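PDB 1A7J: phosphoribulokinase from Rhodobacter sphaeroides, which catalyses the ATP-dependent phosphorylation of D-ribulose 5-phosphate to D-ribulose 1,5-bisphosphate, a step of the Calvin cycle. Local coordinates for residues E73-K78 with G132-V137; V83-G88 with A145-L150. All coordinates share one frame; numbering follows the deposited sequence.

Contacts 1 and 2 both join helix 77-90, or the turn leading into it, to the connection between strands 127-132 and 150-156. Their centres are about 13 Å apart. Along the chain the segments alternate: 73-78, 83-88, 132-137, 145-150. Contact 1 thus pairs the start of the helix with the start of the connection, and contact 2 pairs a later turn of the helix with the end of the connection. The two meet directly, with a probable hydrogen bond from A145 N to V137 O at 3.2 Å. In the mixed sheet strand 7-11 lies between the two parallel strands, so the connection crosses over it. Contact 1 is the one nearer the catalytic and ATP sites.

Contact 1 of 2, residues E73-K78 with G132-V137; sequences EANELK and GLHGAV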
ATOM      1  N   GLU A  73     -11.985   8.813   7.897  1.00 25.03           N
ATOM      2  CA  GLU A  73     -13.095   8.506   8.793  1.00 29.48           C
ATOM      3  C   GLU A  73     -13.483   7.056   8.648  1.00 26.57           C
ATOM      4  O   GLU A  73     -14.139   6.500   9.518  1.00 31.52           O
ATOM      5  CB  GLU A  73     -14.331   9.357   8.491  1.00 35.44           C
ATOM      6  CG  GLU A  73     -14.069  10.821   8.280  1.00 49.82           C
ATOM      7  CD  GLU A  73     -13.902  11.154   6.815  1.00 64.44           C
ATOM      8  OE1 GLU A  73     -14.865  10.958   6.034  1.00 72.70           O
ATOM      9  OE2 GLU A  73     -12.789  11.575   6.439  1.00 75.52           O
ATOM     10  N   ALA A  74     -13.143   6.459   7.517  1.00 26.50           N
ATOM     11  CA  ALA A  74     -13.516   5.074   7.286  1.00 24.94           C
ATOM     12  C   ALA A  74     -12.428   4.126   7.754  1.00 21.66           C
ATOM     13  O   ALA A  74     -12.407   2.972   7.340  1.00 22.02           O
ATOM     14  CB  ALA A  74     -13.823   4.839   5.813  1.00 20.64           C
ATOM     15  N   ASN A  75     -11.526   4.604   8.616  1.00 19.16           N
ATOM     16  CA  ASN A  75     -10.410   3.764   9.038  1.00 15.04           C
ATOM     17  C   ASN A  75      -9.996   3.946  10.491  1.00 14.21           C
ATOM     18  O   ASN A  75      -9.874   5.055  10.984  1.00 14.54           O
ATOM     19  CB  ASN A  75      -9.211   4.005   8.120  1.00 19.12           C
ATOM     20  CG  ASN A  75      -9.433   3.461   6.731  1.00 22.09           C
ATOM     21  OD1 ASN A  75      -9.215   2.285   6.482  1.00 23.40           O
ATOM     22  ND2 ASN A  75      -9.931   4.305   5.827  1.00 25.46           N
ATOM     23  N   GLU A  76      -9.681   2.839  11.136  1.00 16.61           N
ATOM     24  CA  GLU A  76      -9.221   2.883  12.503  1.00 22.87           C
ATOM     25  C   GLU A  76      -7.829   3.486  12.547  1.00 26.28           C
ATOM     26  O   GLU A  76      -6.853   2.833  12.925  1.00 29.61           O
ATOM     27  CB  GLU A  76      -9.216   1.469  13.085  1.00 24.09           C
ATOM     28  CG  GLU A  76     -10.592   0.942  13.424  1.00 25.40           C
ATOM     29  CD  GLU A  76     -11.393   1.912  14.276  1.00 40.22           C
ATOM     30  OE1 GLU A  76     -10.791   2.763  14.977  1.00 55.89           O
ATOM     31  OE2 GLU A  76     -12.632   1.821  14.276  1.00 48.61           O
ATOM     32  N   LEU A  77      -7.726   4.753  12.191  1.00 28.04           N
ATOM     33  CA  LEU A  77      -6.414   5.288  11.905  1.00 29.59           C
ATOM     34  C   LEU A  77      -5.511   5.395  13.123  1.00 27.00           C
ATOM     35  O   LEU A  77      -4.380   4.924  13.077  1.00 30.49           O
ATOM     36  CB  LEU A  77      -6.532   6.634  11.189  1.00 32.29           C
ATOM     37  CG  LEU A  77      -6.475   6.665   9.654  1.00 25.33           C
ATOM     38  CD1 LEU A  77      -5.587   7.814   9.228  1.00 23.99           C
ATOM     39  CD2 LEU A  77      -5.911   5.370   9.107  1.00 28.85           C
ATOM     40  N   LYS A  78      -6.026   5.928  14.231  1.00 31.81           N
ATOM     41  CA  LYS A  78      -5.194   6.153  15.420  1.00 37.35           C
ATOM     42  C   LYS A  78      -4.875   4.872  16.186  1.00 39.39           C
ATOM     43  O   LYS A  78      -3.922   4.826  16.962  1.00 43.90           O
ATOM     44  CB  LYS A  78      -5.843   7.169  16.360  1.00 36.44           C
ATOM     45  N   GLY A 132      -0.813  -1.293   2.816  1.00 17.66           N
ATOM     46  CA  GLY A 132      -2.152  -0.804   2.519  1.00 12.21           C
ATOM     47  C   GLY A 132      -2.185   0.588   1.958  1.00 12.19           C
ATOM     48  O   GLY A 132      -1.171   1.066   1.490  1.00 19.76           O
ATOM     49  N   LEU A 133      -3.343   1.240   2.012  1.00 14.75           N
ATOM     50  CA  LEU A 133      -3.486   2.624   1.551  1.00 18.65           C
ATOM     51  C   LEU A 133      -3.166   3.742   2.548  1.00 18.22           C
ATOM     52  O   LEU A 133      -3.331   4.914   2.211  1.00 19.46           O
ATOM     53  CB  LEU A 133      -4.902   2.888   1.023  1.00 17.16           C
ATOM     54  CG  LEU A 133      -5.610   2.134  -0.107  1.00 14.86           C
ATOM     55  CD1 LEU A 133      -4.798   1.008  -0.646  1.00 17.58           C
ATOM     56  CD2 LEU A 133      -6.894   1.600   0.459  1.00 18.06           C
ATOM     57  N   HIS A 134      -2.809   3.402   3.787  1.00 21.85           N
ATOM     58  CA  HIS A 134      -2.543   4.429   4.802  1.00 17.72           C
ATOM     59  C   HIS A 134      -1.304   4.203   5.677  1.00 15.78           C
ATOM     60  O   HIS A 134      -1.261   4.681   6.813  1.00 19.03           O
ATOM     61  CB  HIS A 134      -3.778   4.623   5.689  1.00 14.49           C
ATOM     62  CG  HIS A 134      -4.958   5.242   4.986  1.00 15.74           C
ATOM     63  ND1 HIS A 134      -6.033   4.501   4.547  1.00 13.50           N
ATOM     64  CD2 HIS A 134      -5.265   6.536   4.712  1.00 22.07           C
ATOM     65  CE1 HIS A 134      -6.951   5.304   4.041  1.00  8.04           C
ATOM     66  NE2 HIS A 134      -6.512   6.544   4.128  1.00 15.46           N
ATOM     67  N   GLY A 135      -0.216   3.732   5.059  1.00 15.36           N
ATOM     68  CA  GLY A 135       1.062   3.561   5.747  1.00  7.25           C
ATOM     69  C   GLY A 135       2.002   4.755   5.840  1.00 10.26           C
ATOM     70  O   GLY A 135       3.132   4.650   6.320  1.00  7.93           O
ATOM     71  N   ALA A 136       1.535   5.912   5.393  1.00 11.36           N
ATOM     72  CA  ALA A 136       2.307   7.128   5.530  1.00 10.21           C
ATOM     73  C   ALA A 136       1.360   8.321   5.729  1.00 13.09           C
ATOM     74  O   ALA A 136       1.738   9.487   5.527  1.00 17.05           O
ATOM     75  CB  ALA A 136       3.183   7.314   4.322  1.00 11.14           C
ATOM     76  N   VAL A 137       0.184   8.053   6.285  1.00 13.62           N
ATOM     77  CA  VAL A 137      -0.722   9.143   6.577  1.00 13.99           C
ATOM     78  C   VAL A 137      -0.087  10.147   7.512  1.00 18.44           C
ATOM     79  O   VAL A 137       0.425   9.799   8.580  1.00 17.09           O
ATOM     80  CB  VAL A 137      -1.983   8.658   7.232  1.00 12.81           C
ATOM     81  CG1 VAL A 137      -2.875   9.813   7.490  1.00 13.94           C
ATOM     82  CG2 VAL A 137      -2.682   7.692   6.352  1.00 15.50           C
TER
HETATM   83  O   HOH W   1      -6.565   1.726   5.410  1.00 28.91           O
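H134 meets both N75 and L77, and its side chain can be followed outward atom by atom. H134 CB lies 4.1 Å from L77 CD2. With CG anti to the carbonyl carbon (chi1 -68°), the imidazole extends to N75. H134 CE1 is 3.6 Å from N75 ND2, and the amide and ring planes are 52° apart. L77 CD2 and N75 ND2 both approach the ring obliquely. H134 ND1 is hydrogen-bonded to a water at 3.0 Å. That same water donates to N75 OD1 at 2.9 Å. At the far end of the ring NE2 is hydrogen-bonded to F70 O. The ring is therefore held through both nitrogens.

The N75 amide also has a second grip, a hydrogen bond from ND2 to S71 O. No direct hydrogen bond crosses between the two segments, and the water is the polar link. With an alanine at N75, the bridging water would probably lose its acceptor on this side and S71 O its amide donor, and the H134 ring would be held mainly through F70 O.

Beside this polar patch, L77 and V137 reach toward each other tip to tip. L77 CD1 is 3.8 Å from V137 CG1. V137 CG2 sits in plane at the edge of the H134 ring.

All four touching residues are buried. The side chain of N75 is about 8 Å from that of catalytic D42, and the side chain of H134 about 9 Å from G12 of the predicted ATP site. The chemistry implies a small buried polar network, water-bridged and bordered by aliphatic groups, near the active site.

Contact 2 of 2, residues V83-G88 with A145-L150; sequences VFREYG and AGLADL
L147 meets helix 77-90 through one methyl group. L147 CD1 is set against the turn at F84 and R85, 3.7 Å from F84 CB and 3.4 Å from R85 N. This is the tight part of the contact, and its closest approach is to the helix backbone, not to a side-chain tip. In L147, chi1 of -63° sets CG beside the backbone N, and chi2 of -177° carries CD1 straight on to the helix. No hydrogen bond crosses between the segments. The side-chain contact is apolar, and the methyl also lies against the backbone N of R85; 167 Å² is buried in all.

F84 is buried. Its CB carries the leucine contact, while its ring runs on into the core, where the side chain packs on I7, I39 and L128 of three neighbouring strands. A148, next to L147, touches S9 of strand 7-11 with its side chain. It is a looser neighbour of the helix, with A148 CB 4.7 Å from F84 CE2. The turn that presents L147 is closed by a backbone hydrogen bond from A148 N to A145 O, and G146 N is hydrogen-bonded to N143 OD1.

The outer side is loose. R85 CB lies 4.1 Å from L147 CD1, and then the arginine chain bends at chi2 and chi3 and leads away from the loop. It is exposed and poorly ordered, and it touches a crystal neighbour, so its outer position carries little weight. L147 itself is partly exposed.

The arrangement lies away from the annotated sites. It is a helix laid on the parallel part of the mixed sheet and bordered by the turn before strand 150-156, as expected of the alpha/beta core of a P-loop NTPase-type kinase, a fold similar to that of adenylate kinase.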
ATOM      1  N   VAL A  83      -0.573   1.200  17.307  1.00 21.89           N
ATOM      2  CA  VAL A  83       0.159  -0.056  17.110  1.00 23.25           C
ATOM      3  C   VAL A  83       1.562   0.148  16.541  1.00 24.85           C
ATOM      4  O   VAL A  83       2.507  -0.529  16.947  1.00 26.30           O
ATOM      5  CB  VAL A  83      -0.605  -1.025  16.206  1.00 24.23           C
ATOM      6  CG1 VAL A  83       0.239  -2.224  15.923  1.00 23.81           C
ATOM      7  CG2 VAL A  83      -1.858  -1.488  16.899  1.00 25.79           C
ATOM      8  N   PHE A  84       1.702   1.101  15.628  1.00 26.55           N
ATOM      9  CA  PHE A  84       3.008   1.461  15.114  1.00 29.40           C
ATOM     10  C   PHE A  84       3.863   2.038  16.233  1.00 36.98           C
ATOM     11  O   PHE A  84       5.033   1.687  16.362  1.00 36.11           O
ATOM     12  CB  PHE A  84       2.860   2.484  13.997  1.00 30.16           C
ATOM     13  CG  PHE A  84       2.662   1.880  12.640  1.00 27.43           C
ATOM     14  CD1 PHE A  84       2.285   0.555  12.503  1.00 22.74           C
ATOM     15  CD2 PHE A  84       2.978   2.607  11.499  1.00 23.95           C
ATOM     16  CE1 PHE A  84       2.255  -0.046  11.247  1.00 28.77           C
ATOM     17  CE2 PHE A  84       2.941   2.019  10.251  1.00 20.69           C
ATOM     18  CZ  PHE A  84       2.590   0.689  10.121  1.00 21.40           C
ATOM     19  N   ARG A  85       3.250   2.879  17.071  1.00 45.80           N
ATOM     20  CA  ARG A  85       3.838   3.379  18.327  1.00 50.98           C
ATOM     21  C   ARG A  85       4.330   2.242  19.233  1.00 50.50           C
ATOM     22  O   ARG A  85       5.440   2.285  19.759  1.00 50.26           O
ATOM     23  CB  ARG A  85       2.789   4.200  19.093  1.00 54.40           C
ATOM     24  CG  ARG A  85       3.282   5.495  19.719  1.00 61.89           C
ATOM     25  CD  ARG A  85       2.300   6.641  19.453  1.00 73.55           C
ATOM     26  NE  ARG A  85       1.499   7.006  20.622  1.00 84.77           N
ATOM     27  CZ  ARG A  85       0.186   6.803  20.738  1.00 88.79           C
ATOM     28  NH1 ARG A  85      -0.428   5.915  19.968  1.00 88.33           N
ATOM     29  NH2 ARG A  85      -0.486   7.367  21.736  1.00 92.16           N
ATOM     30  N   GLU A  86       3.495   1.220  19.393  1.00 49.02           N
ATOM     31  CA  GLU A  86       3.761   0.114  20.307  1.00 47.69           C
ATOM     32  C   GLU A  86       4.834  -0.834  19.801  1.00 46.19           C
ATOM     33  O   GLU A  86       5.642  -1.327  20.578  1.00 46.47           O
ATOM     34  CB  GLU A  86       2.481  -0.673  20.560  1.00 50.59           C
ATOM     35  CG  GLU A  86       2.346  -1.181  21.959  1.00 46.93           C
ATOM     36  CD  GLU A  86       0.914  -1.196  22.411  1.00 53.40           C
ATOM     37  OE1 GLU A  86       0.433  -0.139  22.907  1.00 53.26           O
ATOM     38  OE2 GLU A  86       0.279  -2.271  22.267  1.00 50.82           O
ATOM     39  N   TYR A  87       4.832  -1.120  18.504  1.00 42.52           N
ATOM     40  CA  TYR A  87       5.886  -1.945  17.940  1.00 38.42           C
ATOM     41  C   TYR A  87       7.243  -1.313  18.176  1.00 32.37           C
ATOM     42  O   TYR A  87       8.132  -1.942  18.726  1.00 31.33           O
ATOM     43  CB  TYR A  87       5.692  -2.140  16.451  1.00 40.68           C
ATOM     44  CG  TYR A  87       6.548  -3.251  15.933  1.00 37.11           C
ATOM     45  CD1 TYR A  87       6.143  -4.564  16.067  1.00 39.25           C
ATOM     46  CD2 TYR A  87       7.824  -3.005  15.442  1.00 36.09           C
ATOM     47  CE1 TYR A  87       6.974  -5.607  15.725  1.00 39.00           C
ATOM     48  CE2 TYR A  87       8.671  -4.045  15.098  1.00 37.29           C
ATOM     49  CZ  TYR A  87       8.235  -5.343  15.240  1.00 40.62           C
ATOM     50  OH  TYR A  87       9.032  -6.393  14.858  1.00 53.08           O
ATOM     51  N   GLY A  88       7.363  -0.040  17.830  1.00 36.39           N
ATOM     52  CA  GLY A  88       8.622   0.664  17.983  1.00 43.95           C
ATOM     53  C   GLY A  88       9.301   0.438  19.318  1.00 43.74           C
ATOM     54  O   GLY A  88      10.434  -0.029  19.369  1.00 47.30           O
ATOM     55  N   ALA A 145       3.267   8.498   9.094  1.00 29.30           N
ATOM     56  CA  ALA A 145       4.539   8.480   8.363  1.00 30.07           C
ATOM     57  C   ALA A 145       5.732   8.509   9.327  1.00 30.97           C
ATOM     58  O   ALA A 145       6.656   7.700   9.225  1.00 33.52           O
ATOM     59  CB  ALA A 145       4.615   9.650   7.397  1.00 22.68           C
ATOM     60  N   GLY A 146       5.582   9.297  10.387  1.00 32.17           N
ATOM     61  CA  GLY A 146       6.672   9.575  11.300  1.00 21.87           C
ATOM     62  C   GLY A 146       7.152   8.415  12.134  1.00 21.35           C
ATOM     63  O   GLY A 146       8.195   8.526  12.767  1.00 22.87           O
ATOM     64  N   LEU A 147       6.456   7.287  12.097  1.00 17.92           N
ATOM     65  CA  LEU A 147       6.823   6.182  12.968  1.00 20.59           C
ATOM     66  C   LEU A 147       7.447   5.004  12.245  1.00 19.55           C
ATOM     67  O   LEU A 147       7.695   3.967  12.856  1.00 22.30           O
ATOM     68  CB  LEU A 147       5.610   5.692  13.751  1.00 20.48           C
ATOM     69  CG  LEU A 147       4.889   6.603  14.757  1.00 21.43           C
ATOM     70  CD1 LEU A 147       3.788   5.765  15.383  1.00 21.44           C
ATOM     71  CD2 LEU A 147       5.820   7.145  15.848  1.00 20.13           C
ATOM     72  N   ALA A 148       7.688   5.161  10.946  1.00 20.59           N
ATOM     73  CA  ALA A 148       8.149   4.059  10.097  1.00 18.24           C
ATOM     74  C   ALA A 148       9.510   4.388   9.500  1.00 17.04           C
ATOM     75  O   ALA A 148       9.666   5.431   8.869  1.00 23.76           O
ATOM     76  CB  ALA A 148       7.135   3.820   8.984  1.00 18.86           C
ATOM     77  N   ASP A 149      10.471   3.482   9.629  1.00 16.25           N
ATOM     78  CA  ASP A 149      11.847   3.799   9.234  1.00 22.78           C
ATOM     79  C   ASP A 149      12.069   3.647   7.744  1.00 21.41           C
ATOM     80  O   ASP A 149      13.113   4.036   7.220  1.00 22.62           O
ATOM     81  CB  ASP A 149      12.858   2.921   9.971  1.00 26.33           C
ATOM     82  CG  ASP A 149      12.642   2.914  11.455  1.00 28.85           C
ATOM     83  OD1 ASP A 149      11.673   2.240  11.886  1.00 28.64           O
ATOM     84  OD2 ASP A 149      13.420   3.585  12.176  1.00 31.91           O
ATOM     85  N   LEU A 150      11.142   2.976   7.081  1.00 20.54           N
ATOM     86  CA  LEU A 150      11.189   2.877   5.635  1.00 19.83           C
ATOM     87  C   LEU A 150       9.763   2.954   5.129  1.00 18.87           C
ATOM     88  O   LEU A 150       8.868   2.336   5.684  1.00 23.38           O
ATOM     89  CB  LEU A 150      11.849   1.564   5.217  1.00 13.18           C
ATOM     90  CG  LEU A 150      12.201   1.340   3.743  1.00 18.41           C
ATOM     91  CD1 LEU A 150      13.121   2.433   3.224  1.00 14.51           C
ATOM     92  CD2 LEU A 150      12.882  -0.010   3.620  1.00  7.48           C
TER